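Long-range contacts in tudor and KH domain-containing protein homolog (PDB 5YGB), which takes part in piRNA-guided transposon silencing in the germline, probably by recruiting Piwi proteins to the piRNA biogenesis machinery, with its Tudor domain binding the Piwi N-terminus: residues S10-P15 against E152-A157; F18-I23 against V124-A129; V57-A62 against I109-T114; V77-N82 against Q89-Y94; R160-R165 against L194-D199. The protein carries 1 engineered substitution. All coordinates share one frame; numbering follows the deposited sequence.

Interaction 1 (S10-P15 against E152-A157); sequences SAVASP and ELTEVA
Strand residues 10-12 are met by the chain leaving helix 144-154, the touching parts running 117° apart, with Ser-10 and Ala-157 nearest in register (CA to CA 4.7 Å). The helix ends after Thr-154. Glu-155 takes a positive phi of 41°, and this swings the chain out of the helical path and brings Val-156 against the strand. Val-156 is the central side chain. Its CG2, anti to the backbone N, reaches over the peptide link between Ser-10 and Ala-11 and lies 3.7 Å from Ala-11 N. The CB of Val-156 also receives Val-12, whose CG2 comes to 3.8 Å as the two branched side chains cross obliquely. At the far end, Ala-157 CB sits 4.1 Å from Ser-10 O, a loose touch. The hydroxyls are turned to other partners: Ser-10 OG bonds to Tyr-98 O, and Thr-154 OG1, 4.3 Å from Val-12 CG2, bonds back to Phe-150 O of its own helix. Just beyond the contact, a backbone bond between Ala-157 and Val-9 continues the attachment. The strand belongs to the staphylococcal-nuclease-like half of the extended Tudor domain, and the helix exit packs on it. The closest approaches are between methyl, methine and backbone atoms, so the contact rests chiefly on van der Waals packing, and the fit probably depends on the turn at Glu-155 and on the branching of the two valines.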
# COMPACT_ATOMS: atom_id res chain seq x y z
N SER A 10 5.00 0.61 4.18
CA SER A 10 3.95 1.63 4.26
C SER A 10 2.58 1.05 4.61
O SER A 10 1.72 1.77 5.10
CB SER A 10 3.85 2.41 2.94
OG SER A 10 3.79 1.55 1.81
N ALA A 11 2.37 -0.24 4.34
CA ALA A 11 1.11 -0.89 4.69
C ALA A 11 1.37 -2.38 4.83
O ALA A 11 2.23 -2.93 4.14
CB ALA A 11 0.03 -0.61 3.63
N VAL A 12 0.61 -3.03 5.70
CA VAL A 12 0.72 -4.46 5.94
C VAL A 12 -0.64 -5.13 5.99
O VAL A 12 -1.52 -4.70 6.72
CB VAL A 12 1.44 -4.75 7.27
CG1 VAL A 12 1.33 -6.23 7.64
CG2 VAL A 12 2.90 -4.30 7.24
N ALA A 13 -0.79 -6.19 5.20
CA ALA A 13 -1.88 -7.15 5.41
C ALA A 13 -1.36 -8.34 6.21
O ALA A 13 -1.99 -8.78 7.17
CB ALA A 13 -2.47 -7.60 4.10
N SER A 14 -0.21 -8.87 5.81
CA SER A 14 0.41 -9.99 6.50
C SER A 14 1.89 -10.04 6.12
O SER A 14 2.31 -9.27 5.27
CB SER A 14 -0.29 -11.31 6.13
OG SER A 14 0.26 -11.86 4.95
N PRO A 15 2.68 -10.94 6.75
CA PRO A 15 4.08 -11.05 6.31
C PRO A 15 4.23 -11.45 4.84
O PRO A 15 5.29 -11.22 4.27
CB PRO A 15 4.66 -12.14 7.22
CG PRO A 15 3.80 -12.09 8.46
CD PRO A 15 2.42 -11.78 7.94
N GLU A 152 5.16 -4.73 14.12
CA GLU A 152 6.09 -4.18 15.10
C GLU A 152 7.52 -4.09 14.57
O GLU A 152 8.18 -3.06 14.71
CB GLU A 152 6.08 -5.02 16.38
CG GLU A 152 4.77 -4.97 17.16
CD GLU A 152 4.80 -5.87 18.39
OE1 GLU A 152 4.26 -6.99 18.33
OE2 GLU A 152 5.37 -5.45 19.42
N LEU A 153 8.00 -5.18 13.98
CA LEU A 153 9.38 -5.21 13.50
C LEU A 153 9.60 -4.23 12.34
O LEU A 153 10.68 -3.65 12.19
CB LEU A 153 9.76 -6.62 13.06
CG LEU A 153 9.83 -7.67 14.18
CD1 LEU A 153 10.10 -9.06 13.62
CD2 LEU A 153 10.89 -7.28 15.22
N THR A 154 8.57 -4.04 11.52
CA THR A 154 8.69 -3.11 10.41
C THR A 154 8.30 -1.68 10.79
O THR A 154 8.58 -0.76 10.03
CB THR A 154 7.81 -3.53 9.21
OG1 THR A 154 6.43 -3.57 9.60
CG2 THR A 154 8.23 -4.89 8.67
N GLU A 155 7.68 -1.52 11.96
CA GLU A 155 7.06 -0.26 12.39
C GLU A 155 6.30 0.39 11.23
O GLU A 155 6.49 1.58 10.91
CB GLU A 155 8.08 0.71 12.97
CG GLU A 155 7.46 1.62 14.03
CD GLU A 155 8.37 2.75 14.47
OE1 GLU A 155 9.59 2.68 14.21
OE2 GLU A 155 7.85 3.70 15.09
N VAL A 156 5.41 -0.39 10.64
CA VAL A 156 4.66 0.02 9.47
C VAL A 156 4.04 1.40 9.65
O VAL A 156 3.48 1.71 10.71
CB VAL A 156 3.56 -1.02 9.13
CG1 VAL A 156 2.71 -1.35 10.35
CG2 VAL A 156 2.69 -0.52 7.98
N ALA A 157 4.21 2.23 8.62
CA ALA A 157 3.61 3.56 8.49
C ALA A 157 4.25 4.64 9.36
O ALA A 157 3.77 5.78 9.38
CB ALA A 157 2.09 3.50 8.75

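Interaction 2 (F18-I23 against V124-A129); sequences FWVQLI and VECFLA
The rings of Phe-18 and Trp-19 cover successive residues of strand 124-128 from opposite faces of a sheet in the OB-like, staphylococcal-nuclease-like half of the extended Tudor domain. Cys-126 lies over one face of the Phe-18 ring: its O stands above the plane toward the rim, and its CB makes a CH-pi contact 4.3 Å from the ring centroid. Near the ring plane, at the edge, Leu-128 N comes to 3.4 Å from Phe-18 CE1. Lying between the backbone N and the carbonyl carbon (chi1 61°), Phe-18 CG is turned in toward Cys-126 O. Glu-125 CG lies over one face of the indole, offset toward the rim, in a CH-pi contact 4.0 Å from the centroid of the five-membered ring of Trp-19. At the indole edge, in plane, a water accepts from Trp-19 NE1 at 3.0 Å and donates to Glu-125 OE1, an oxygen that also forms a salt bridge to Arg-172. An alanine in place of Trp-19 would probably leave the Glu-125 methylenes without the indole face and the water without its N-H donor. The backbones pair antiparallel through four bonds, two at Phe-18 and Cys-126 and two at Val-20 and Val-124; the shortest joins Cys-126 N to Phe-18 O at 2.8 Å. Beyond the Phe-18 ring, Val-20 CG2 rests 3.9 Å from Cys-126 SG.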
# COMPACT_ATOMS: atom_id res chain seq x y z
N PHE A 18 2.47 -7.21 1.91
CA PHE A 18 2.70 -5.88 2.44
C PHE A 18 3.26 -5.00 1.33
O PHE A 18 3.54 -5.48 0.24
CB PHE A 18 3.64 -5.92 3.67
CG PHE A 18 5.02 -6.48 3.38
CD1 PHE A 18 5.28 -7.84 3.49
CD2 PHE A 18 6.06 -5.63 3.02
CE1 PHE A 18 6.54 -8.34 3.23
CE2 PHE A 18 7.33 -6.14 2.77
CZ PHE A 18 7.56 -7.49 2.88
N TRP A 19 3.42 -3.71 1.62
CA TRP A 19 3.83 -2.74 0.60
C TRP A 19 5.03 -1.95 1.08
O TRP A 19 5.11 -1.56 2.26
CB TRP A 19 2.67 -1.80 0.25
CG TRP A 19 1.55 -2.46 -0.52
CD1 TRP A 19 1.36 -2.41 -1.87
CD2 TRP A 19 0.49 -3.25 0.03
NE1 TRP A 19 0.23 -3.14 -2.20
CE2 TRP A 19 -0.32 -3.65 -1.06
CE3 TRP A 19 0.13 -3.65 1.32
CZ2 TRP A 19 -1.46 -4.46 -0.89
CZ3 TRP A 19 -1.01 -4.45 1.49
CH2 TRP A 19 -1.78 -4.83 0.38
N VAL A 20 5.96 -1.71 0.17
CA VAL A 20 7.13 -0.89 0.48
C VAL A 20 7.25 0.32 -0.44
O VAL A 20 6.77 0.30 -1.60
CB VAL A 20 8.46 -1.70 0.43
CG1 VAL A 20 8.38 -2.90 1.35
CG2 VAL A 20 8.76 -2.14 -0.98
N GLN A 21 7.88 1.35 0.08
CA GLN A 21 8.23 2.57 -0.63
C GLN A 21 9.73 2.72 -0.62
O GLN A 21 10.37 2.42 0.39
CB GLN A 21 7.62 3.79 0.05
CG GLN A 21 6.09 3.77 0.18
CD GLN A 21 5.60 4.80 1.17
OE1 GLN A 21 6.30 5.13 2.13
NE2 GLN A 21 4.39 5.31 0.96
N LEU A 22 10.31 3.21 -1.71
CA LEU A 22 11.74 3.49 -1.74
C LEU A 22 12.06 4.82 -1.07
O LEU A 22 11.40 5.83 -1.33
CB LEU A 22 12.25 3.55 -3.18
CG LEU A 22 12.15 2.27 -3.99
CD1 LEU A 22 12.68 2.53 -5.39
CD2 LEU A 22 12.96 1.21 -3.32
N ILE A 23 13.09 4.81 -0.23
CA ILE A 23 13.60 6.02 0.39
C ILE A 23 14.55 6.74 -0.54
O ILE A 23 15.42 6.13 -1.17
CB ILE A 23 14.34 5.68 1.70
CG1 ILE A 23 13.37 5.04 2.69
CG2 ILE A 23 14.99 6.93 2.30
CD1 ILE A 23 14.03 4.58 3.96
N VAL A 124 5.05 -0.74 -3.67
CA VAL A 124 5.22 -2.04 -4.32
C VAL A 124 4.83 -3.16 -3.38
O VAL A 124 5.38 -3.27 -2.27
CB VAL A 124 6.66 -2.26 -4.80
CG1 VAL A 124 6.79 -3.65 -5.41
CG2 VAL A 124 7.05 -1.20 -5.82
N GLU A 125 3.88 -3.98 -3.80
CA GLU A 125 3.44 -5.13 -3.03
C GLU A 125 4.51 -6.22 -3.04
O GLU A 125 5.05 -6.55 -4.10
CB GLU A 125 2.11 -5.69 -3.58
CG GLU A 125 1.43 -6.64 -2.63
CD GLU A 125 0.25 -7.36 -3.25
OE1 GLU A 125 -0.30 -6.86 -4.25
OE2 GLU A 125 -0.11 -8.44 -2.73
N CYS A 126 4.81 -6.76 -1.86
CA CYS A 126 5.86 -7.76 -1.68
C CYS A 126 5.37 -8.84 -0.74
O CYS A 126 4.36 -8.69 -0.06
CB CYS A 126 7.12 -7.16 -1.05
SG CYS A 126 7.92 -5.83 -1.95
N PHE A 127 6.13 -9.94 -0.69
CA PHE A 127 6.02 -10.88 0.41
C PHE A 127 7.39 -11.07 1.06
O PHE A 127 8.42 -10.77 0.45
CB PHE A 127 5.42 -12.23 -0.08
CG PHE A 127 6.33 -13.05 -0.98
CD1 PHE A 127 6.40 -12.80 -2.34
CD2 PHE A 127 7.06 -14.12 -0.47
CE1 PHE A 127 7.19 -13.56 -3.17
CE2 PHE A 127 7.86 -14.89 -1.30
CZ PHE A 127 7.92 -14.61 -2.65
N LEU A 128 7.39 -11.52 2.31
CA LEU A 128 8.63 -11.80 3.01
C LEU A 128 9.12 -13.17 2.58
O LEU A 128 8.43 -14.16 2.78
CB LEU A 128 8.44 -11.75 4.53
CG LEU A 128 9.71 -11.76 5.38
CD1 LEU A 128 10.50 -10.46 5.14
CD2 LEU A 128 9.36 -11.92 6.86
N ALA A 129 10.30 -13.23 1.96
CA ALA A 129 10.83 -14.50 1.46
C ALA A 129 11.17 -15.48 2.58
O ALA A 129 11.50 -15.09 3.70
CB ALA A 129 12.05 -14.25 0.60
O HOH W 1 -1.04 -4.15 -4.74

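Interaction 3 (V57-A62 against I109-T114); sequences VGQIVA and ICELRT
Ala-62 and Cys-110 form the regular pair of a short antiparallel strand pairing, in which strand 109-111 joins strand 60-65 in the five-stranded sheet of the Tudor core. Two backbone bonds fix this pair: Ala-62 N to Cys-110 O, and Cys-110 N to Ala-62 O, both 2.8 Å and nearly straight. At Ile-60 direct backbone bonding gives way to water. One water donates to Ile-60 O at 2.7 Å and accepts from Leu-112 N at 3.0 Å, linking the two groups across the gap. Leu-112 fills in beside this bridge. Its CG is anti to the backbone N (chi1 -173°), and its two methyls divide between neighbours: CD1 lies 3.9 Å from Ala-62 CB, while CD2 lies 4.0 Å from Ile-60 CG2, that side chain running alongside. Val-61 instead meets the preceding part of the other strand, setting CB 3.4 Å from Cys-110 O and crossing Ile-109 with CG2 against CG2 at 3.7 Å. Ile-109 and Val-61 both continue onto Leu-93 of strand 89-95, in the interior of the barrel. Helix 25-41 covers another side, where Met-37 touches Ala-62 and Leu-112, and Tyr-41 touches Ala-62 and Cys-110. Pairing of the last strand with the first is characteristic of the strongly bent, SH3-like barrel of Tudor domains.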
# COMPACT_ATOMS: atom_id res chain seq x y z
N VAL A 57 -13.84 1.82 -13.09
CA VAL A 57 -12.77 0.98 -12.61
C VAL A 57 -11.51 1.18 -13.46
O VAL A 57 -11.55 1.10 -14.70
CB VAL A 57 -13.20 -0.50 -12.61
CG1 VAL A 57 -12.03 -1.41 -12.30
CG2 VAL A 57 -14.33 -0.72 -11.60
N GLY A 58 -10.41 1.47 -12.77
CA GLY A 58 -9.14 1.74 -13.42
C GLY A 58 -8.77 3.21 -13.38
O GLY A 58 -7.60 3.57 -13.58
N GLN A 59 -9.75 4.07 -13.11
CA GLN A 59 -9.53 5.51 -13.06
C GLN A 59 -8.60 5.88 -11.90
O GLN A 59 -8.72 5.32 -10.81
CB GLN A 59 -10.86 6.24 -12.92
CG GLN A 59 -10.82 7.75 -13.14
CD GLN A 59 -12.19 8.38 -12.97
OE1 GLN A 59 -13.17 7.69 -12.70
NE2 GLN A 59 -12.27 9.70 -13.11
N ILE A 60 -7.68 6.81 -12.15
CA ILE A 60 -6.82 7.33 -11.10
C ILE A 60 -7.39 8.65 -10.64
O ILE A 60 -7.59 9.57 -11.44
CB ILE A 60 -5.38 7.50 -11.57
CG1 ILE A 60 -4.84 6.20 -12.19
CG2 ILE A 60 -4.49 7.91 -10.43
CD1 ILE A 60 -4.89 4.99 -11.26
N VAL A 61 -7.66 8.74 -9.34
CA VAL A 61 -8.36 9.88 -8.76
C VAL A 61 -7.60 10.44 -7.56
O VAL A 61 -6.56 9.89 -7.15
CB VAL A 61 -9.80 9.47 -8.32
CG1 VAL A 61 -10.61 9.00 -9.52
CG2 VAL A 61 -9.75 8.38 -7.26
N ALA A 62 -8.11 11.54 -7.01
CA ALA A 62 -7.65 12.09 -5.73
C ALA A 62 -8.71 11.77 -4.69
O ALA A 62 -9.89 11.92 -4.96
CB ALA A 62 -7.44 13.59 -5.83
N ILE A 109 -14.04 12.18 -3.16
CA ILE A 109 -13.17 11.89 -4.30
C ILE A 109 -13.25 13.04 -5.31
O ILE A 109 -14.32 13.63 -5.49
CB ILE A 109 -13.58 10.57 -4.97
CG1 ILE A 109 -13.51 9.44 -3.94
CG2 ILE A 109 -12.72 10.28 -6.18
CD1 ILE A 109 -14.13 8.11 -4.41
N CYS A 110 -12.13 13.36 -5.94
CA CYS A 110 -12.08 14.30 -7.07
C CYS A 110 -11.26 13.71 -8.20
O CYS A 110 -10.46 12.79 -7.98
CB CYS A 110 -11.44 15.64 -6.67
SG CYS A 110 -12.37 16.63 -5.51
N GLU A 111 -11.42 14.24 -9.40
CA GLU A 111 -10.46 13.94 -10.45
C GLU A 111 -9.07 14.42 -10.04
O GLU A 111 -8.93 15.40 -9.30
CB GLU A 111 -10.89 14.60 -11.76
CG GLU A 111 -12.18 14.02 -12.31
CD GLU A 111 -12.63 14.64 -13.62
OE1 GLU A 111 -13.44 14.02 -14.33
OE2 GLU A 111 -12.19 15.77 -13.93
N LEU A 112 -8.04 13.74 -10.53
CA LEU A 112 -6.66 14.09 -10.20
C LEU A 112 -6.10 15.11 -11.19
O LEU A 112 -6.10 14.86 -12.40
CB LEU A 112 -5.80 12.82 -10.19
CG LEU A 112 -4.36 13.01 -9.71
CD1 LEU A 112 -4.33 13.35 -8.24
CD2 LEU A 112 -3.54 11.74 -9.98
N ARG A 113 -5.64 16.26 -10.68
CA ARG A 113 -4.98 17.26 -11.52
C ARG A 113 -3.84 16.58 -12.26
O ARG A 113 -3.05 15.85 -11.66
CB ARG A 113 -4.49 18.43 -10.67
CG ARG A 113 -4.25 19.72 -11.45
CD ARG A 113 -3.80 20.82 -10.52
NE ARG A 113 -2.39 20.67 -10.17
CZ ARG A 113 -1.82 21.18 -9.08
NH1 ARG A 113 -2.54 21.85 -8.19
NH2 ARG A 113 -0.52 21.00 -8.87
N THR A 114 -3.73 16.86 -13.56
CA THR A 114 -2.90 16.05 -14.46
C THR A 114 -1.43 15.98 -14.04
O THR A 114 -0.80 14.92 -14.14
CB THR A 114 -3.02 16.59 -15.90
OG1 THR A 114 -4.37 16.45 -16.35
CG2 THR A 114 -2.12 15.81 -16.85
O HOH W 2 -14.67 11.79 -13.21
O HOH W 3 -9.14 11.63 -12.29

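Interaction 4 (V77-N82 against Q89-Y94); sequences VDIMPN and QVIDLY
Asp-92 O accepts from two successive amides, Val-77 N at 2.8 Å and, weakly, Asp-78 N at 3.5 Å. Two residues thus face one, a classic beta bulge within this antiparallel ladder. Farther along, the pairing is regular, and Val-90 N gives Met-80 O a short bond of 2.7 Å that is almost straight (171°). The carboxylate of Asp-92 is packed against the bulge, with its CG 3.4 Å from Val-77 CG2. Its OD2 shares a water with Asp-78 OD2, the water donating to both, at 2.8 Å to Asp-92 OD2. Asp-78 OD2 and Asp-92 OD2 are 5.0 Å apart, and the shared donor probably eases the repulsion between like charges. On the other face, Ile-79 CG2, anti to the backbone N, presses on the amide end of Gln-89, 3.4 Å from CD, and reaches Ile-91 CD1 at 3.7 Å alongside. Met-80 is bent at chi2 and chi3 and leans across the partner strand, CG near Val-90 and CE near Asp-92 CB. The two strands form the hairpin 70-81 and 89-95 of the Tudor barrel. Strand 101-104 flanks it beyond residues 89-94, with Tyr-103 touching Val-90 and Asp-92, while Leu-93 reaches Val-61 and Ala-63 of strand 60-65.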
# COMPACT_ATOMS: atom_id res chain seq x y z
N VAL A 77 -10.79 0.40 -7.89
CA VAL A 77 -10.72 -1.02 -8.21
C VAL A 77 -12.09 -1.69 -8.23
O VAL A 77 -12.22 -2.79 -8.76
CB VAL A 77 -9.77 -1.77 -7.26
CG1 VAL A 77 -8.35 -1.21 -7.41
CG2 VAL A 77 -10.24 -1.67 -5.84
N ASP A 78 -13.11 -1.02 -7.70
CA ASP A 78 -14.47 -1.56 -7.77
C ASP A 78 -15.46 -0.43 -7.47
O ASP A 78 -15.11 0.55 -6.81
CB ASP A 78 -14.66 -2.73 -6.78
CG ASP A 78 -15.71 -3.74 -7.25
OD1 ASP A 78 -16.41 -3.50 -8.26
OD2 ASP A 78 -15.83 -4.80 -6.59
N ILE A 79 -16.67 -0.59 -7.98
CA ILE A 79 -17.76 0.36 -7.76
C ILE A 79 -19.02 -0.45 -7.52
O ILE A 79 -19.32 -1.37 -8.28
CB ILE A 79 -17.96 1.29 -8.97
CG1 ILE A 79 -16.69 2.08 -9.31
CG2 ILE A 79 -19.13 2.24 -8.72
CD1 ILE A 79 -16.82 2.87 -10.59
N MET A 80 -19.77 -0.11 -6.48
CA MET A 80 -20.98 -0.86 -6.15
C MET A 80 -22.03 0.09 -5.61
O MET A 80 -21.70 1.18 -5.14
CB MET A 80 -20.66 -1.95 -5.14
CG MET A 80 -19.94 -1.45 -3.93
SD MET A 80 -18.50 -2.47 -3.60
CE MET A 80 -17.37 -1.83 -4.81
N PRO A 81 -23.31 -0.30 -5.67
CA PRO A 81 -24.31 0.61 -5.12
C PRO A 81 -24.24 0.69 -3.61
O PRO A 81 -23.89 -0.28 -2.94
CB PRO A 81 -25.64 0.01 -5.58
CG PRO A 81 -25.30 -0.92 -6.70
CD PRO A 81 -23.92 -1.43 -6.39
N ASN A 82 -24.55 1.87 -3.08
CA ASN A 82 -24.75 2.03 -1.65
C ASN A 82 -25.98 1.19 -1.23
O ASN A 82 -27.01 1.20 -1.96
CB ASN A 82 -24.93 3.51 -1.35
CG ASN A 82 -25.06 3.82 0.13
OD1 ASN A 82 -25.94 3.31 0.80
ND2 ASN A 82 -24.17 4.68 0.64
N GLN A 89 -23.15 5.47 -5.15
CA GLN A 89 -22.21 4.36 -5.21
C GLN A 89 -21.25 4.38 -4.02
O GLN A 89 -21.11 5.40 -3.34
CB GLN A 89 -21.43 4.40 -6.53
CG GLN A 89 -22.30 4.01 -7.73
CD GLN A 89 -21.72 4.42 -9.07
OE1 GLN A 89 -20.88 5.32 -9.16
NE2 GLN A 89 -22.14 3.74 -10.13
N VAL A 90 -20.64 3.23 -3.78
CA VAL A 90 -19.53 3.09 -2.84
C VAL A 90 -18.34 2.70 -3.70
O VAL A 90 -18.46 1.82 -4.56
CB VAL A 90 -19.82 2.04 -1.74
CG1 VAL A 90 -18.60 1.86 -0.83
CG2 VAL A 90 -21.04 2.44 -0.93
N ILE A 91 -17.20 3.36 -3.50
CA ILE A 91 -16.04 3.18 -4.36
C ILE A 91 -14.91 2.51 -3.61
O ILE A 91 -14.49 2.98 -2.55
CB ILE A 91 -15.53 4.54 -4.92
CG1 ILE A 91 -16.69 5.36 -5.47
CG2 ILE A 91 -14.42 4.34 -5.94
CD1 ILE A 91 -17.27 4.81 -6.74
N ASP A 92 -14.43 1.39 -4.14
CA ASP A 92 -13.28 0.68 -3.59
C ASP A 92 -12.00 1.29 -4.18
O ASP A 92 -11.78 1.19 -5.39
CB ASP A 92 -13.41 -0.82 -3.92
CG ASP A 92 -12.39 -1.69 -3.21
OD1 ASP A 92 -11.60 -1.17 -2.39
OD2 ASP A 92 -12.41 -2.92 -3.47
N LEU A 93 -11.19 1.92 -3.33
CA LEU A 93 -9.97 2.61 -3.75
C LEU A 93 -8.72 1.90 -3.29
O LEU A 93 -8.63 1.49 -2.13
CB LEU A 93 -9.95 4.03 -3.20
CG LEU A 93 -10.99 5.00 -3.74
CD1 LEU A 93 -10.80 6.35 -3.08
CD2 LEU A 93 -10.92 5.13 -5.25
N TYR A 94 -7.74 1.77 -4.18
CA TYR A 94 -6.40 1.30 -3.84
C TYR A 94 -5.48 2.52 -3.82
O TYR A 94 -5.37 3.24 -4.82
CB TYR A 94 -5.94 0.24 -4.85
CG TYR A 94 -4.46 -0.07 -4.75
CD1 TYR A 94 -3.95 -0.75 -3.65
CD2 TYR A 94 -3.57 0.31 -5.76
CE1 TYR A 94 -2.60 -1.02 -3.55
CE2 TYR A 94 -2.23 0.03 -5.66
CZ TYR A 94 -1.75 -0.62 -4.55
OH TYR A 94 -0.39 -0.88 -4.44
O HOH W 4 -14.58 -4.68 -3.89
O HOH W 5 -21.91 5.97 -0.80

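Interaction 5 (R160-R165 against L194-D199); sequences RKLIAR and LFDPAD
Backbone bonds tie Ile-163 to Phe-195 in both directions: Ile-163 N to Phe-195 O at 2.8 Å and nearly straight, and Phe-195 N to Ile-163 O at 3.0 Å. They join strands 162-171 and 188-195 of the staphylococcal-nuclease-like sheet. Apolar contacts fall on its two sides. On one, in the conformer described, Ile-163 CB stands over a face of the Phe-195 ring, 3.7 Å from its centroid, in a CH-pi contact; on the other, Leu-194 CD2 touches Ala-164 CB at 3.6 Å. Leu-162 CD2 also packs on Asp-196 CB. Polar contacts gather at the Asp-196 carboxylate, whose CG, anti to the backbone N, is sent toward Arg-160 and Leu-162. OD2 forms a salt bridge with Arg-160 NH1 at 3.3 Å, whose hydrogen bond is weak and bent. OD1 accepts from Ala-198 N at 3.0 Å, an Asx turn, and from a water that also donates to Lys-161 O. An alanine in place of Asp-196 would probably leave Ala-198 N without its side-chain acceptor, freeing the turn, and Arg-160 NH1 without this carboxylate. With its oxygens thus shared out, one acid ties the turn to residues 160-161, while Arg-160 has a further salt bridge with Glu-155.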
# COMPACT_ATOMS: atom_id res chain seq x y z
N ARG A 160 10.08 4.06 9.41
CA ARG A 160 11.25 3.32 9.88
C ARG A 160 12.05 2.76 8.71
O ARG A 160 11.56 1.90 7.96
CB ARG A 160 10.83 2.18 10.81
CG ARG A 160 12.02 1.30 11.21
CD ARG A 160 11.68 0.37 12.36
NE ARG A 160 11.47 1.12 13.59
CZ ARG A 160 12.45 1.58 14.37
NH1 ARG A 160 13.71 1.34 14.05
NH2 ARG A 160 12.16 2.27 15.46
N LYS A 161 13.28 3.22 8.55
CA LYS A 161 14.11 2.70 7.47
C LYS A 161 14.45 1.23 7.66
O LYS A 161 14.89 0.81 8.74
CB LYS A 161 15.40 3.51 7.34
CG LYS A 161 16.41 2.82 6.43
CD LYS A 161 17.53 3.74 6.00
CE LYS A 161 18.36 4.16 7.17
NZ LYS A 161 19.42 5.10 6.72
N LEU A 162 14.24 0.46 6.60
CA LEU A 162 14.68 -0.93 6.52
C LEU A 162 15.53 -1.09 5.27
O LEU A 162 15.43 -0.28 4.34
CB LEU A 162 13.48 -1.88 6.45
CG LEU A 162 12.51 -1.85 7.62
CD1 LEU A 162 11.35 -2.80 7.35
CD2 LEU A 162 13.20 -2.22 8.92
N ILE A 163 16.36 -2.13 5.24
CA ILE A 163 17.10 -2.50 4.05
C ILE A 163 16.44 -3.73 3.44
O ILE A 163 16.34 -4.77 4.10
CB ILE A 163 18.58 -2.82 4.34
CG1 ILE A 163 19.26 -1.64 5.05
CG2 ILE A 163 19.31 -3.18 3.05
CD1 ILE A 163 19.16 -0.33 4.29
N ALA A 164 15.98 -3.60 2.20
CA ALA A 164 15.30 -4.68 1.50
C ALA A 164 16.15 -5.21 0.37
O ALA A 164 16.92 -4.47 -0.24
CB ALA A 164 13.96 -4.21 0.97
N ARG A 165 16.02 -6.50 0.08
CA ARG A 165 16.65 -7.07 -1.10
C ARG A 165 15.70 -8.07 -1.74
O ARG A 165 15.16 -8.95 -1.08
CB ARG A 165 17.98 -7.73 -0.76
CG ARG A 165 18.69 -8.29 -1.98
CD ARG A 165 19.94 -9.09 -1.61
NE ARG A 165 21.02 -8.24 -1.14
CZ ARG A 165 22.24 -8.68 -0.85
NH1 ARG A 165 22.53 -9.97 -0.99
NH2 ARG A 165 23.18 -7.84 -0.43
N LEU A 194 14.30 -8.51 4.56
CA LEU A 194 14.23 -7.22 5.21
C LEU A 194 15.09 -7.23 6.43
O LEU A 194 15.06 -8.19 7.20
CB LEU A 194 12.81 -6.87 5.65
CG LEU A 194 11.70 -6.61 4.66
CD1 LEU A 194 10.41 -6.36 5.41
CD2 LEU A 194 12.06 -5.41 3.79
N PHE A 195 15.85 -6.17 6.65
CA PHE A 195 16.41 -6.03 7.97
C PHE A 195 16.49 -4.59 8.40
O PHE A 195 16.49 -3.67 7.59
CB PHE A 195 17.76 -6.71 8.07
CG PHE A 195 18.85 -6.05 7.32
CD1 PHE A 195 19.63 -5.06 7.93
CD2 PHE A 195 19.16 -6.44 6.03
CE1 PHE A 195 20.66 -4.46 7.23
CE2 PHE A 195 20.19 -5.84 5.33
CZ PHE A 195 20.94 -4.86 5.93
N ASP A 196 16.51 -4.42 9.71
CA ASP A 196 16.52 -3.12 10.34
C ASP A 196 17.96 -2.76 10.68
O ASP A 196 18.57 -3.39 11.54
CB ASP A 196 15.63 -3.15 11.58
CG ASP A 196 15.50 -1.81 12.24
OD1 ASP A 196 16.28 -0.88 11.93
OD2 ASP A 196 14.60 -1.68 13.11
N PRO A 197 18.53 -1.75 10.02
CA PRO A 197 19.94 -1.40 10.25
C PRO A 197 20.22 -0.74 11.60
O PRO A 197 21.38 -0.61 11.98
CB PRO A 197 20.25 -0.43 9.11
CG PRO A 197 18.93 0.19 8.79
CD PRO A 197 17.92 -0.92 8.97
N ALA A 198 19.16 -0.32 12.28
CA ALA A 198 19.27 0.23 13.62
C ALA A 198 18.82 -0.78 14.67
O ALA A 198 18.39 -0.38 15.75
CB ALA A 198 18.44 1.54 13.74
N ASP A 199 18.97 -2.07 14.40
CA ASP A 199 18.26 -3.13 15.16
C ASP A 199 18.92 -3.76 16.41
O ASP A 199 18.27 -4.40 17.22
CB ASP A 199 17.97 -4.28 14.23
CG ASP A 199 16.67 -4.93 14.52
OD1 ASP A 199 16.12 -4.60 15.58
OD2 ASP A 199 16.22 -5.80 13.74
O HOH W 6 15.81 1.63 11.05

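How the interactions relate
From the N terminus, interaction 1 closes the longest loop, from strand 5-12 to the chain just after helix 144-154. Interaction 2 nests within it, where the next strand, 17-22, pairs with strand 124-128. The loop of interaction 2 runs through helix 25-41 and the Tudor barrel; there interaction 3 joins the first barrel strand to the last, and interaction 4, the hairpin, nests inside interaction 3. Interaction 5 follows in series, and none cross. Interactions 1, 2 and 5 share the nuclease-like sheet; Phe-18 and Leu-128 pack on Leu-194, and Glu-155 pairs with Arg-160. The two halves approach where Trp-19 meets Tyr-94, linking interactions 2 and 4.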